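Local coordinates for protein Cd1 (Flavonifractor plautii, PDB 7D39) that binds flavin mononucleotide and probably acts as an ene-reductase that starts the breakdown of flavones and flavonols in a gut bacterium, at residues W72-D75 with K76-A80. Residues are numbered along the deposited sequence; the frame is centred on the assembly and turned at random.
Sequences WLLD and KMLDA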
loop_
_atom_site.group_PDB
_atom_site.type_symbol
_atom_site.label_atom_id
_atom_site.label_comp_id
_atom_site.label_asym_id
_atom_site.label_seq_id
_atom_site.Cartn_x
_atom_site.Cartn_y
_atom_site.Cartn_z
ATOM N N TRP A 72 -2.631 -12.301 -12.474
ATOM C CA TRP A 72 -3.341 -11.531 -13.492
ATOM C C TRP A 72 -3.528 -10.083 -13.050
ATOM O O TRP A 72 -3.196 -9.146 -13.785
ATOM C CB TRP A 72 -4.682 -12.192 -13.789
ATOM C CG TRP A 72 -5.514 -11.479 -14.808
ATOM C CD1 TRP A 72 -5.496 -11.662 -16.170
ATOM C CD2 TRP A 72 -6.502 -10.474 -14.553
ATOM N NE1 TRP A 72 -6.408 -10.825 -16.769
ATOM C CE2 TRP A 72 -7.043 -10.090 -15.804
ATOM C CE3 TRP A 72 -6.983 -9.864 -13.394
ATOM C CZ2 TRP A 72 -8.034 -9.121 -15.923
ATOM C CZ3 TRP A 72 -7.971 -8.887 -13.517
ATOM C CH2 TRP A 72 -8.489 -8.538 -14.772
ATOM N N LEU A 73 -4.055 -9.881 -11.843
ATOM C CA LEU A 73 -4.246 -8.519 -11.345
ATOM C C LEU A 73 -2.937 -7.738 -11.369
ATOM O O LEU A 73 -2.888 -6.587 -11.816
ATOM C CB LEU A 73 -4.818 -8.559 -9.921
ATOM C CG LEU A 73 -5.080 -7.238 -9.187
ATOM C CD1 LEU A 73 -6.013 -6.353 -9.989
ATOM C CD2 LEU A 73 -5.639 -7.486 -7.776
ATOM N N LEU A 74 -1.862 -8.358 -10.893
ATOM C CA LEU A 74 -0.578 -7.681 -10.842
ATOM C C LEU A 74 -0.100 -7.282 -12.233
ATOM O O LEU A 74 0.380 -6.158 -12.430
ATOM C CB LEU A 74 0.444 -8.585 -10.145
ATOM C CG LEU A 74 1.628 -7.830 -9.579
ATOM C CD1 LEU A 74 1.076 -6.756 -8.687
ATOM C CD2 LEU A 74 2.541 -8.763 -8.804
ATOM N N ASP A 75 -0.213 -8.189 -13.210
ATOM C CA ASP A 75 0.155 -7.834 -14.578
ATOM C C ASP A 75 -0.599 -6.594 -15.034
ATOM O O ASP A 75 -0.024 -5.712 -15.679
ATOM C CB ASP A 75 -0.117 -8.988 -15.552
ATOM C CG ASP A 75 0.782 -10.185 -15.329
ATOM O OD1 ASP A 75 2.013 -10.017 -15.187
ATOM O OD2 ASP A 75 0.252 -11.316 -15.307
ATOM N N LYS A 76 -1.891 -6.512 -14.716
ATOM C CA LYS A 76 -2.670 -5.351 -15.140
ATOM C C LYS A 76 -2.153 -4.086 -14.479
ATOM O O LYS A 76 -2.026 -3.043 -15.127
ATOM C CB LYS A 76 -4.156 -5.534 -14.815
ATOM C CG LYS A 76 -4.838 -6.765 -15.415
ATOM C CD LYS A 76 -4.853 -6.755 -16.934
ATOM C CE LYS A 76 -5.587 -5.564 -17.477
ATOM N NZ LYS A 76 -5.854 -5.739 -18.930
HETATM N N MSE A 77 -1.855 -4.153 -13.188
HETATM C CA MSE A 77 -1.372 -2.976 -12.500
HETATM C C MSE A 77 -0.022 -2.539 -13.063
HETATM O O MSE A 77 0.242 -1.350 -13.171
HETATM C CB MSE A 77 -1.278 -3.234 -11.008
HETATM C CG MSE A 77 -2.618 -3.523 -10.384
HETATM SE SE MSE A 77 -2.490 -4.148 -8.526
HETATM C CE MSE A 77 -2.497 -2.418 -7.596
ATOM N N LEU A 78 0.815 -3.506 -13.449
ATOM C CA LEU A 78 2.137 -3.174 -13.977
ATOM C C LEU A 78 2.052 -2.532 -15.354
ATOM O O LEU A 78 2.925 -1.740 -15.718
ATOM C CB LEU A 78 3.021 -4.427 -14.033
ATOM C CG LEU A 78 3.575 -4.992 -12.715
ATOM C CD1 LEU A 78 4.204 -6.352 -12.932
ATOM C CD2 LEU A 78 4.596 -4.038 -12.112
ATOM N N ASP A 79 1.030 -2.868 -16.138
ATOM C CA ASP A 79 0.854 -2.258 -17.448
ATOM C C ASP A 79 0.289 -0.848 -17.380
ATOM O O ASP A 79 0.293 -0.158 -18.402
ATOM C CB ASP A 79 -0.070 -3.105 -18.327
ATOM C CG ASP A 79 0.634 -4.293 -18.961
ATOM O OD1 ASP A 79 1.886 -4.298 -19.034
ATOM O OD2 ASP A 79 -0.083 -5.225 -19.395
ATOM N N ALA A 80 -0.209 -0.414 -16.229
ATOM C CA ALA A 80 -0.817 0.905 -16.094
ATOM C C ALA A 80 0.232 1.945 -15.724
ATOM O O ALA A 80 1.169 1.667 -14.975
ATOM C CB ALA A 80 -1.917 0.891 -15.030
#
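Met77 and Leu73, one turn apart on the buried side of helix 70-79, meet where the selenium of the selenomethionine lies 4.1 Å from Leu73 CG. Leu74 CD1 reaches the same SE atom more distantly, at 4.4 Å, while Leu74 CG approaches Leu78 CD1. These apolar groups form the close-packed side: Met77 settles on Leu4 and Ile6 of strand 2-7, Leu73 on Ile36 of strand 32-37, and Leu74 and Leu78 against Met109 of helix 96-109. The helix thus packs against one side of the parallel sheet of a flavodoxin-like fold, over strands 2-7 and 32-37, and lies in the beta-alpha-beta crossover from strand 32-37 to strand 82-88, which passes over strand 2-7. Its backbone closes with i to i+4 bonds, from Lys76 N to Trp72 O (3.1 Å) through to Asp79 N to Asp75 O.

The outward side is more open to solvent, with Trp72 exposed and Lys76 and both aspartates partly so, yet the lysine is laid closely on the indole. Lys76 CG stands 3.9 Å from the centroid of the six-membered ring of Trp72, a CH-pi contact only 6° off the normal. The indole swings to the carbonyl side of its residue (chi1 179°, CG trans to N), the side on which Lys76 follows one turn later; the lysine chain bends at chi2 and chi3 and ends in a salt bridge to Glu34. With an alanine here, the indole is likely to lose the methylenes over that face, and Glu34 this salt bridge. Asp75 and Asp79 both form salt bridges with Arg132, which probably offsets the mutual repulsion of their carboxylates.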